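Long-range contacts in hexokinase (Schistosoma mansoni, PDB 1BDG), which probably catalyses the ATP-dependent phosphorylation of glucose and other hexoses to hexose 6-phosphates, the first step of glycolysis: residues Ser50-Thr59 / Glu243-Gly254; Gly140-Val148 / Leu157-Ser165. All blocks are in the same frame, centred on the assembly; numbering follows the deposited sequence.

Interaction 1 (Ser50-Thr59 / Glu243-Gly254); sequences SIKMFPSYVT and EVVINTEWGAFG. With GLC (alpha-D-glucopyranose), chain B.
The Phe54 ring meets Glu249 at its edge, Phe54 CE2 lying 4.1 Å from Glu249 CG near the ring plane, while CB of Lys52 covers one ring face near the rim; ring and carboxylate planes stand 55° apart. The ring of Phe253 takes Ser50 OG at its edge, and Ile51 CD1 lies 4.0 Å from Phe253 CD1; the Ser50 hydroxyl itself bonds to Glu258. The backbones pair antiparallel between. Asn247 N gives a hydrogen bond to Phe54 O (2.8 Å), and Met53 N a longer one to Thr248 O. Further along, Val245 O is gripped twice by Ser56, from N nearly along the C=O axis and from OG at 2.6 Å, tilted 34° from the carbonyl plane. With OG held between backbone N and carbonyl carbon (chi1 67°), one residue delivers both donors. Val245 N then bonds to Val58 O. On the face of the pair that carries Pro55, CD1 of Ile246 reaches Pro55 CA (3.8 Å) and CG2 packs on Met53 CB. Beyond the strand, Glu249 bends at chi2, and its carboxylate takes O3 of glucose on OE1 (2.8 Å) and O2 on OE2 (2.7 Å). Asn223, itself hydrogen-bonded to glucose, donates to Asn247 OD1 and accepts from Glu249 N. Strand 54-55 forms one edge of the large-subdomain sheet, paired antiparallel with strand 243-247, which runs into the hexokinase sugar site.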
loop_
_atom_site.group_PDB
_atom_site.type_symbol
_atom_site.label_atom_id
_atom_site.label_comp_id
_atom_site.label_asym_id
_atom_site.label_seq_id
_atom_site.Cartn_x
_atom_site.Cartn_y
_atom_site.Cartn_z
ATOM N N SER A 50 1.497 -17.509 3.064
ATOM C CA SER A 50 2.048 -16.176 3.117
ATOM C C SER A 50 0.940 -15.142 3.253
ATOM O O SER A 50 1.146 -14.083 3.864
ATOM C CB SER A 50 2.923 -15.898 1.908
ATOM O OG SER A 50 2.223 -16.118 0.707
ATOM N N ILE A 51 -0.242 -15.443 2.717
ATOM C CA ILE A 51 -1.353 -14.501 2.828
ATOM C C ILE A 51 -2.161 -14.753 4.094
ATOM O O ILE A 51 -3.059 -15.597 4.123
ATOM C CB ILE A 51 -2.228 -14.464 1.563
ATOM C CG1 ILE A 51 -1.386 -13.949 0.396
ATOM C CG2 ILE A 51 -3.450 -13.582 1.800
ATOM C CD1 ILE A 51 -2.155 -13.666 -0.875
ATOM N N LYS A 52 -1.858 -13.947 5.112
ATOM C CA LYS A 52 -2.447 -14.043 6.451
ATOM C C LYS A 52 -3.939 -13.908 6.676
ATOM O O LYS A 52 -4.440 -14.448 7.663
ATOM C CB LYS A 52 -1.713 -13.122 7.410
ATOM C CG LYS A 52 -0.259 -13.494 7.565
ATOM C CD LYS A 52 -0.131 -14.871 8.152
ATOM C CE LYS A 52 1.055 -15.594 7.594
ATOM N NZ LYS A 52 0.996 -17.019 8.006
ATOM N N MET A 53 -4.621 -13.121 5.839
ATOM C CA MET A 53 -6.072 -12.929 5.917
ATOM C C MET A 53 -6.580 -12.558 7.298
ATOM O O MET A 53 -7.594 -13.107 7.748
ATOM C CB MET A 53 -6.801 -14.206 5.477
ATOM C CG MET A 53 -6.409 -14.751 4.128
ATOM S SD MET A 53 -6.887 -13.682 2.807
ATOM C CE MET A 53 -8.326 -14.425 2.367
ATOM N N PHE A 54 -5.940 -11.583 7.940
ATOM C CA PHE A 54 -6.342 -11.171 9.285
ATOM C C PHE A 54 -7.752 -10.583 9.352
ATOM O O PHE A 54 -8.030 -9.570 8.701
ATOM C CB PHE A 54 -5.393 -10.107 9.847
ATOM C CG PHE A 54 -3.956 -10.513 9.900
ATOM C CD1 PHE A 54 -3.508 -11.408 10.857
ATOM C CD2 PHE A 54 -3.034 -9.947 9.029
ATOM C CE1 PHE A 54 -2.150 -11.727 10.951
ATOM C CE2 PHE A 54 -1.692 -10.258 9.118
ATOM C CZ PHE A 54 -1.248 -11.150 10.085
ATOM N N PRO A 55 -8.668 -11.218 10.111
ATOM C CA PRO A 55 -10.010 -10.646 10.195
ATOM C C PRO A 55 -9.870 -9.345 10.976
ATOM O O PRO A 55 -9.113 -9.275 11.946
ATOM C CB PRO A 55 -10.779 -11.695 10.993
ATOM C CG PRO A 55 -9.726 -12.323 11.828
ATOM C CD PRO A 55 -8.593 -12.479 10.864
ATOM N N SER A 56 -10.527 -8.297 10.493
ATOM C CA SER A 56 -10.475 -6.986 11.125
ATOM C C SER A 56 -11.573 -6.784 12.184
ATOM O O SER A 56 -11.581 -5.775 12.896
ATOM C CB SER A 56 -10.626 -5.928 10.050
ATOM O OG SER A 56 -11.932 -6.002 9.509
ATOM N N TYR A 57 -12.503 -7.731 12.266
ATOM C CA TYR A 57 -13.626 -7.657 13.192
ATOM C C TYR A 57 -14.603 -6.514 12.895
ATOM O O TYR A 57 -15.417 -6.143 13.735
ATOM C CB TYR A 57 -13.157 -7.651 14.646
ATOM C CG TYR A 57 -12.851 -9.024 15.176
ATOM C CD1 TYR A 57 -11.592 -9.577 15.040
ATOM C CD2 TYR A 57 -13.833 -9.778 15.791
ATOM C CE1 TYR A 57 -11.315 -10.848 15.500
ATOM C CE2 TYR A 57 -13.572 -11.053 16.252
ATOM C CZ TYR A 57 -12.306 -11.589 16.105
ATOM O OH TYR A 57 -12.036 -12.865 16.559
ATOM N N VAL A 58 -14.466 -5.915 11.717
ATOM C CA VAL A 58 -15.400 -4.890 11.283
ATOM C C VAL A 58 -16.366 -5.763 10.503
ATOM O O VAL A 58 -16.021 -6.278 9.438
ATOM C CB VAL A 58 -14.801 -3.887 10.289
ATOM C CG1 VAL A 58 -15.900 -2.998 9.744
ATOM C CG2 VAL A 58 -13.770 -3.032 10.961
ATOM N N THR A 59 -17.520 -6.035 11.087
ATOM C CA THR A 59 -18.495 -6.868 10.415
ATOM C C THR A 59 -19.464 -6.079 9.517
ATOM O O THR A 59 -19.618 -6.404 8.338
ATOM C CB THR A 59 -19.213 -7.759 11.429
ATOM O OG1 THR A 59 -19.741 -6.951 12.490
ATOM C CG2 THR A 59 -18.228 -8.750 12.026
ATOM N N GLU A 243 -20.938 -11.461 7.913
ATOM C CA GLU A 243 -19.652 -11.062 7.319
ATOM C C GLU A 243 -18.637 -10.320 8.192
ATOM O O GLU A 243 -18.943 -9.845 9.300
ATOM C CB GLU A 243 -19.925 -10.207 6.078
ATOM C CG GLU A 243 -21.025 -10.731 5.172
ATOM C CD GLU A 243 -21.246 -9.856 3.965
ATOM O OE1 GLU A 243 -21.564 -8.668 4.154
ATOM O OE2 GLU A 243 -21.101 -10.360 2.832
ATOM N N VAL A 244 -17.434 -10.195 7.635
ATOM C CA VAL A 244 -16.301 -9.513 8.265
ATOM C C VAL A 244 -15.336 -9.006 7.189
ATOM O O VAL A 244 -15.123 -9.657 6.163
ATOM C CB VAL A 244 -15.516 -10.439 9.219
ATOM C CG1 VAL A 244 -14.735 -11.491 8.423
ATOM C CG2 VAL A 244 -14.587 -9.623 10.107
ATOM N N VAL A 245 -14.797 -7.817 7.402
ATOM C CA VAL A 245 -13.865 -7.266 6.448
ATOM C C VAL A 245 -12.553 -7.961 6.723
ATOM O O VAL A 245 -12.091 -7.973 7.857
ATOM C CB VAL A 245 -13.731 -5.721 6.594
ATOM C CG1 VAL A 245 -12.695 -5.181 5.622
ATOM C CG2 VAL A 245 -15.069 -5.053 6.316
ATOM N N ILE A 246 -12.008 -8.623 5.711
ATOM C CA ILE A 246 -10.739 -9.324 5.848
ATOM C C ILE A 246 -9.580 -8.466 5.367
ATOM O O ILE A 246 -9.672 -7.841 4.317
ATOM C CB ILE A 246 -10.732 -10.642 5.031
ATOM C CG1 ILE A 246 -11.604 -11.701 5.711
ATOM C CG2 ILE A 246 -9.314 -11.182 4.899
ATOM C CD1 ILE A 246 -10.960 -12.356 6.899
ATOM N N ASN A 247 -8.511 -8.414 6.151
ATOM C CA ASN A 247 -7.312 -7.676 5.774
ATOM C C ASN A 247 -6.377 -8.759 5.221
ATOM O O ASN A 247 -5.731 -9.509 5.969
ATOM C CB ASN A 247 -6.699 -6.987 6.990
ATOM C CG ASN A 247 -5.377 -6.312 6.681
ATOM O OD1 ASN A 247 -5.002 -6.126 5.530
ATOM N ND2 ASN A 247 -4.668 -5.933 7.721
ATOM N N THR A 248 -6.352 -8.862 3.897
ATOM C CA THR A 248 -5.567 -9.867 3.199
ATOM C C THR A 248 -4.103 -9.796 3.543
ATOM O O THR A 248 -3.505 -10.803 3.895
ATOM C CB THR A 248 -5.744 -9.737 1.683
ATOM O OG1 THR A 248 -5.153 -8.511 1.240
ATOM C CG2 THR A 248 -7.223 -9.733 1.336
ATOM N N GLU A 249 -3.540 -8.599 3.439
ATOM C CA GLU A 249 -2.131 -8.370 3.731
ATOM C C GLU A 249 -1.340 -9.210 2.709
ATOM O O GLU A 249 -0.455 -10.002 3.055
ATOM C CB GLU A 249 -1.843 -8.757 5.182
ATOM C CG GLU A 249 -0.623 -8.090 5.807
ATOM C CD GLU A 249 -0.678 -6.564 5.834
ATOM O OE1 GLU A 249 -1.526 -5.987 6.545
ATOM O OE2 GLU A 249 0.167 -5.941 5.164
ATOM N N TRP A 250 -1.688 -8.986 1.436
ATOM C CA TRP A 250 -1.113 -9.672 0.283
ATOM C C TRP A 250 0.293 -9.247 -0.103
ATOM O O TRP A 250 0.899 -9.822 -1.015
ATOM C CB TRP A 250 -2.050 -9.555 -0.934
ATOM C CG TRP A 250 -2.117 -8.194 -1.640
ATOM C CD1 TRP A 250 -1.261 -7.138 -1.493
ATOM C CD2 TRP A 250 -3.069 -7.793 -2.637
ATOM N NE1 TRP A 250 -1.615 -6.117 -2.331
ATOM C CE2 TRP A 250 -2.720 -6.487 -3.046
ATOM C CE3 TRP A 250 -4.174 -8.415 -3.226
ATOM C CZ2 TRP A 250 -3.441 -5.786 -4.029
ATOM C CZ3 TRP A 250 -4.891 -7.719 -4.204
ATOM C CH2 TRP A 250 -4.520 -6.420 -4.594
ATOM N N GLY A 251 0.795 -8.192 0.526
ATOM C CA GLY A 251 2.146 -7.766 0.222
ATOM C C GLY A 251 3.067 -8.938 0.509
ATOM O O GLY A 251 4.111 -9.104 -0.123
ATOM N N ALA A 252 2.663 -9.775 1.455
ATOM C CA ALA A 252 3.453 -10.936 1.823
ATOM C C ALA A 252 3.417 -12.089 0.826
ATOM O O ALA A 252 4.098 -13.079 1.041
ATOM C CB ALA A 252 3.060 -11.421 3.201
ATOM N N PHE A 253 2.648 -11.987 -0.254
ATOM C CA PHE A 253 2.604 -13.087 -1.222
ATOM C C PHE A 253 4.014 -13.319 -1.745
ATOM O O PHE A 253 4.812 -12.405 -1.818
ATOM C CB PHE A 253 1.632 -12.803 -2.380
ATOM C CG PHE A 253 1.366 -14.002 -3.277
ATOM C CD1 PHE A 253 1.049 -15.251 -2.735
ATOM C CD2 PHE A 253 1.394 -13.870 -4.669
ATOM C CE1 PHE A 253 0.756 -16.353 -3.555
ATOM C CE2 PHE A 253 1.103 -14.980 -5.514
ATOM C CZ PHE A 253 0.779 -16.222 -4.946
ATOM N N GLY A 254 4.319 -14.563 -2.079
ATOM C CA GLY A 254 5.642 -14.890 -2.556
ATOM C C GLY A 254 6.572 -15.325 -1.438
ATOM O O GLY A 254 7.603 -15.925 -1.717
HETATM C C1 GLC B . 1.976 -2.403 3.709
HETATM C C2 GLC B . 1.387 -2.795 5.064
HETATM C C3 GLC B . -0.102 -3.017 4.928
HETATM C C4 GLC B . -0.751 -1.776 4.341
HETATM C C5 GLC B . -0.107 -1.456 3.011
HETATM C C6 GLC B . -0.663 -0.187 2.394
HETATM O O1 GLC B . 1.698 -3.420 2.807
HETATM O O2 GLC B . 1.991 -3.995 5.545
HETATM O O3 GLC B . -0.675 -3.296 6.197
HETATM O O4 GLC B . -2.133 -1.991 4.176
HETATM O O5 GLC B . 1.294 -1.248 3.205
HETATM O O6 GLC B . -0.002 0.959 2.887
HETATM O O HOH W 1 -21.477 -6.535 5.596
#

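Interaction 2 (Gly140-Val148 / Leu157-Ser165). With GLC (alpha-D-glucopyranose), chain B.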
loop_
_atom_site.group_PDB
_atom_site.type_symbol
_atom_site.label_atom_id
_atom_site.label_comp_id
_atom_site.label_asym_id
_atom_site.label_seq_id
_atom_site.Cartn_x
_atom_site.Cartn_y
_atom_site.Cartn_z
ATOM N N GLY A 140 -10.034 6.920 15.960
ATOM C CA GLY A 140 -9.984 5.803 15.045
ATOM C C GLY A 140 -8.542 5.785 14.574
ATOM O O GLY A 140 -8.084 6.746 13.961
ATOM N N PHE A 141 -7.809 4.722 14.892
ATOM C CA PHE A 141 -6.405 4.595 14.520
ATOM C C PHE A 141 -6.189 3.759 13.250
ATOM O O PHE A 141 -6.368 2.539 13.258
ATOM C CB PHE A 141 -5.637 3.986 15.697
ATOM C CG PHE A 141 -4.137 4.123 15.616
ATOM C CD1 PHE A 141 -3.532 5.102 14.830
ATOM C CD2 PHE A 141 -3.321 3.278 16.369
ATOM C CE1 PHE A 141 -2.139 5.227 14.806
ATOM C CE2 PHE A 141 -1.941 3.398 16.348
ATOM C CZ PHE A 141 -1.350 4.367 15.571
ATOM N N THR A 142 -5.858 4.422 12.146
ATOM C CA THR A 142 -5.572 3.728 10.896
ATOM C C THR A 142 -4.106 3.361 10.974
ATOM O O THR A 142 -3.246 4.201 10.707
ATOM C CB THR A 142 -5.778 4.651 9.702
ATOM O OG1 THR A 142 -7.176 4.878 9.527
ATOM C CG2 THR A 142 -5.198 4.058 8.441
ATOM N N PHE A 143 -3.825 2.144 11.427
ATOM C CA PHE A 143 -2.450 1.664 11.564
ATOM C C PHE A 143 -2.172 0.759 10.365
ATOM O O PHE A 143 -2.564 -0.408 10.355
ATOM C CB PHE A 143 -2.309 0.886 12.869
ATOM C CG PHE A 143 -0.891 0.589 13.254
ATOM C CD1 PHE A 143 0.074 1.601 13.262
ATOM C CD2 PHE A 143 -0.524 -0.689 13.669
ATOM C CE1 PHE A 143 1.382 1.342 13.686
ATOM C CE2 PHE A 143 0.769 -0.961 14.091
ATOM C CZ PHE A 143 1.728 0.061 14.103
ATOM N N SER A 144 -1.504 1.305 9.355
ATOM C CA SER A 144 -1.204 0.582 8.125
ATOM C C SER A 144 -0.264 -0.606 8.267
ATOM O O SER A 144 0.711 -0.701 7.509
ATOM C CB SER A 144 -0.592 1.538 7.103
ATOM O OG SER A 144 -1.276 2.770 7.076
ATOM N N PHE A 145 -0.532 -1.539 9.172
ATOM C CA PHE A 145 0.365 -2.679 9.301
ATOM C C PHE A 145 -0.405 -3.933 9.670
ATOM O O PHE A 145 -1.547 -3.850 10.123
ATOM C CB PHE A 145 1.468 -2.384 10.335
ATOM C CG PHE A 145 2.427 -1.303 9.909
ATOM C CD1 PHE A 145 3.434 -1.569 8.993
ATOM C CD2 PHE A 145 2.285 -0.004 10.378
ATOM C CE1 PHE A 145 4.269 -0.557 8.554
ATOM C CE2 PHE A 145 3.120 1.004 9.939
ATOM C CZ PHE A 145 4.106 0.727 9.030
ATOM N N PRO A 146 0.193 -5.117 9.446
ATOM C CA PRO A 146 -0.479 -6.376 9.776
ATOM C C PRO A 146 -0.591 -6.495 11.276
ATOM O O PRO A 146 0.408 -6.392 11.985
ATOM C CB PRO A 146 0.479 -7.424 9.222
ATOM C CG PRO A 146 1.803 -6.787 9.411
ATOM C CD PRO A 146 1.552 -5.378 8.941
ATOM N N CYS A 147 -1.817 -6.663 11.751
ATOM C CA CYS A 147 -2.111 -6.813 13.177
ATOM C C CYS A 147 -3.131 -7.930 13.340
ATOM O O CYS A 147 -3.958 -8.157 12.461
ATOM C CB CYS A 147 -2.734 -5.529 13.756
ATOM S SG CYS A 147 -1.727 -4.041 13.750
ATOM N N VAL A 148 -3.053 -8.636 14.454
ATOM C CA VAL A 148 -4.001 -9.701 14.782
ATOM C C VAL A 148 -5.086 -8.990 15.590
ATOM O O VAL A 148 -4.860 -8.605 16.740
ATOM C CB VAL A 148 -3.349 -10.756 15.681
ATOM C CG1 VAL A 148 -4.371 -11.736 16.163
ATOM C CG2 VAL A 148 -2.223 -11.438 14.963
ATOM N N LEU A 157 0.568 -5.861 16.675
ATOM C CA LEU A 157 1.445 -5.777 15.520
ATOM C C LEU A 157 2.027 -7.165 15.301
ATOM O O LEU A 157 2.401 -7.838 16.264
ATOM C CB LEU A 157 2.584 -4.771 15.764
ATOM C CG LEU A 157 3.557 -4.542 14.586
ATOM C CD1 LEU A 157 2.840 -3.890 13.396
ATOM C CD2 LEU A 157 4.724 -3.670 14.998
ATOM N N VAL A 158 2.014 -7.626 14.055
ATOM C CA VAL A 158 2.590 -8.916 13.713
ATOM C C VAL A 158 4.023 -8.622 13.278
ATOM O O VAL A 158 4.969 -9.290 13.706
ATOM C CB VAL A 158 1.837 -9.593 12.573
ATOM C CG1 VAL A 158 2.492 -10.913 12.231
ATOM C CG2 VAL A 158 0.403 -9.820 12.966
ATOM N N ARG A 159 4.191 -7.601 12.446
ATOM C CA ARG A 159 5.517 -7.222 11.998
ATOM C C ARG A 159 5.503 -5.859 11.316
ATOM O O ARG A 159 4.455 -5.380 10.900
ATOM C CB ARG A 159 6.097 -8.290 11.065
ATOM C CG ARG A 159 5.337 -8.467 9.766
ATOM C CD ARG A 159 5.855 -9.671 9.000
ATOM N NE ARG A 159 5.401 -9.646 7.624
ATOM C CZ ARG A 159 5.642 -10.598 6.735
ATOM N NH1 ARG A 159 6.340 -11.676 7.052
ATOM N NH2 ARG A 159 5.170 -10.467 5.512
ATOM N N TRP A 160 6.660 -5.203 11.289
ATOM C CA TRP A 160 6.774 -3.899 10.664
ATOM C C TRP A 160 7.076 -4.146 9.204
ATOM O O TRP A 160 7.944 -4.975 8.876
ATOM C CB TRP A 160 7.947 -3.090 11.241
ATOM C CG TRP A 160 7.724 -2.314 12.526
ATOM C CD1 TRP A 160 8.442 -2.443 13.665
ATOM C CD2 TRP A 160 6.803 -1.231 12.758
ATOM N NE1 TRP A 160 8.044 -1.513 14.586
ATOM C CE2 TRP A 160 7.040 -0.753 14.056
ATOM C CE3 TRP A 160 5.806 -0.618 11.988
ATOM C CZ2 TRP A 160 6.320 0.317 14.615
ATOM C CZ3 TRP A 160 5.086 0.452 12.546
ATOM C CH2 TRP A 160 5.349 0.903 13.841
ATOM N N THR A 161 6.353 -3.451 8.330
ATOM C CA THR A 161 6.596 -3.557 6.906
ATOM C C THR A 161 7.014 -2.151 6.513
ATOM O O THR A 161 7.051 -1.256 7.364
ATOM C CB THR A 161 5.329 -3.966 6.144
ATOM O OG1 THR A 161 4.322 -2.961 6.301
ATOM C CG2 THR A 161 4.804 -5.291 6.661
ATOM N N LYS A 162 7.395 -1.964 5.256
ATOM C CA LYS A 162 7.778 -0.650 4.763
ATOM C C LYS A 162 9.071 -0.071 5.346
ATOM O O LYS A 162 10.076 -0.778 5.452
ATOM C CB LYS A 162 6.596 0.325 4.902
ATOM C CG LYS A 162 5.496 0.039 3.897
ATOM C CD LYS A 162 4.355 0.995 3.977
ATOM C CE LYS A 162 3.395 0.618 5.049
ATOM N NZ LYS A 162 2.055 1.241 4.795
ATOM N N GLY A 163 9.067 1.218 5.680
ATOM C CA GLY A 163 10.265 1.844 6.210
ATOM C C GLY A 163 10.367 1.932 7.728
ATOM O O GLY A 163 11.152 2.736 8.246
ATOM N N PHE A 164 9.580 1.130 8.442
ATOM C CA PHE A 164 9.597 1.153 9.898
ATOM C C PHE A 164 10.383 -0.006 10.518
ATOM O O PHE A 164 10.457 -1.105 9.957
ATOM C CB PHE A 164 8.177 1.133 10.447
ATOM C CG PHE A 164 7.429 2.423 10.285
ATOM C CD1 PHE A 164 7.203 2.969 9.023
ATOM C CD2 PHE A 164 6.876 3.053 11.393
ATOM C CE1 PHE A 164 6.424 4.129 8.868
ATOM C CE2 PHE A 164 6.105 4.200 11.249
ATOM C CZ PHE A 164 5.877 4.736 9.987
ATOM N N SER A 165 10.974 0.261 11.682
ATOM C CA SER A 165 11.748 -0.723 12.449
ATOM C C SER A 165 11.933 -0.234 13.871
ATOM O O SER A 165 13.025 -0.321 14.410
ATOM C CB SER A 165 13.120 -0.999 11.813
ATOM O OG SER A 165 13.873 0.188 11.650
HETATM C C1 GLC B . 1.976 -2.403 3.709
HETATM C C2 GLC B . 1.387 -2.795 5.064
HETATM C C3 GLC B . -0.102 -3.017 4.928
HETATM C C4 GLC B . -0.751 -1.776 4.341
HETATM C C5 GLC B . -0.107 -1.456 3.011
HETATM C C6 GLC B . -0.663 -0.187 2.394
HETATM O O1 GLC B . 1.698 -3.420 2.807
HETATM O O2 GLC B . 1.991 -3.995 5.545
HETATM O O3 GLC B . -0.675 -3.296 6.197
HETATM O O4 GLC B . -2.133 -1.991 4.176
HETATM O O5 GLC B . 1.294 -1.248 3.205
HETATM O O6 GLC B . -0.002 0.959 2.887
#
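Cys147 and Leu157 face each other as an antiparallel non-hydrogen-bonded pair, beside which Val158 N donates to Pro146 O (2.9 Å); segment 157-165 then winds into a type II' turn from Thr161 to Phe164. Phe145 is the hub of the side chains. Trp160 comes edge-on over one face of its ring in a T-shaped pair, planes at 88°, with Trp160 CZ3 3.3 Å from Phe145 CE2. The edge of Phe145 is in turn directed at the face of Phe164, where Phe145 CZ meets Phe164 CD1 at 3.8 Å. Phe143 completes the aromatic cluster, its CZ against Trp160 CZ3 with the planes at 69°. CD1 of Leu157 rests against both Phe143 CE2 and Phe145 CB, while its other methyl, CD2, sits over the centre of the Trp160 ring. The carbonyl of Thr161 lies near the plane of Phe145, its O 3.1 Å from CE1. Thr161 and Lys162 meet glucose: Thr161 OG1 gives a hydrogen bond to O2 (2.7 Å), and Lys162 NZ bonds to both O5 and O6 (2.8 Å to O6). The lysine chain bends at chi3 (-83°), which turns the ammonium group towards the sugar. Ser144 OG is bonded to Leu75 O and Asp197, and Arg159 forms a salt bridge with Glu255. Strand 137-143 lies between strands 68-75 and 189-195 in the small-subdomain sheet; Val174 of helix 174-183 packs on Phe143 and Leu157, and Phe54 of strand 54-55 touches Pro146, Val148 and Val158.

How the interactions relate
Both interactions are mainly buried and meet at one glucose, with centres about 13 Å apart. Interaction 1 belongs to the large-subdomain sheet and relies on backbone hydrogen bonding between distant parts of the chain; interaction 2, nested within the chain loop that interaction 1 closes, is local to the small subdomain and depends more on an aromatic cluster, with Val148 and Val158 at its exposed margin. The sugar is approached by a carboxylate in the former and by a hydroxyl and an ammonium group in the latter. They also touch directly: Phe54 CG lies 3.5 Å from Cys147 O, and Ala252 CB packs on Arg159 NH2, joining the subdomains beside the bound sugar.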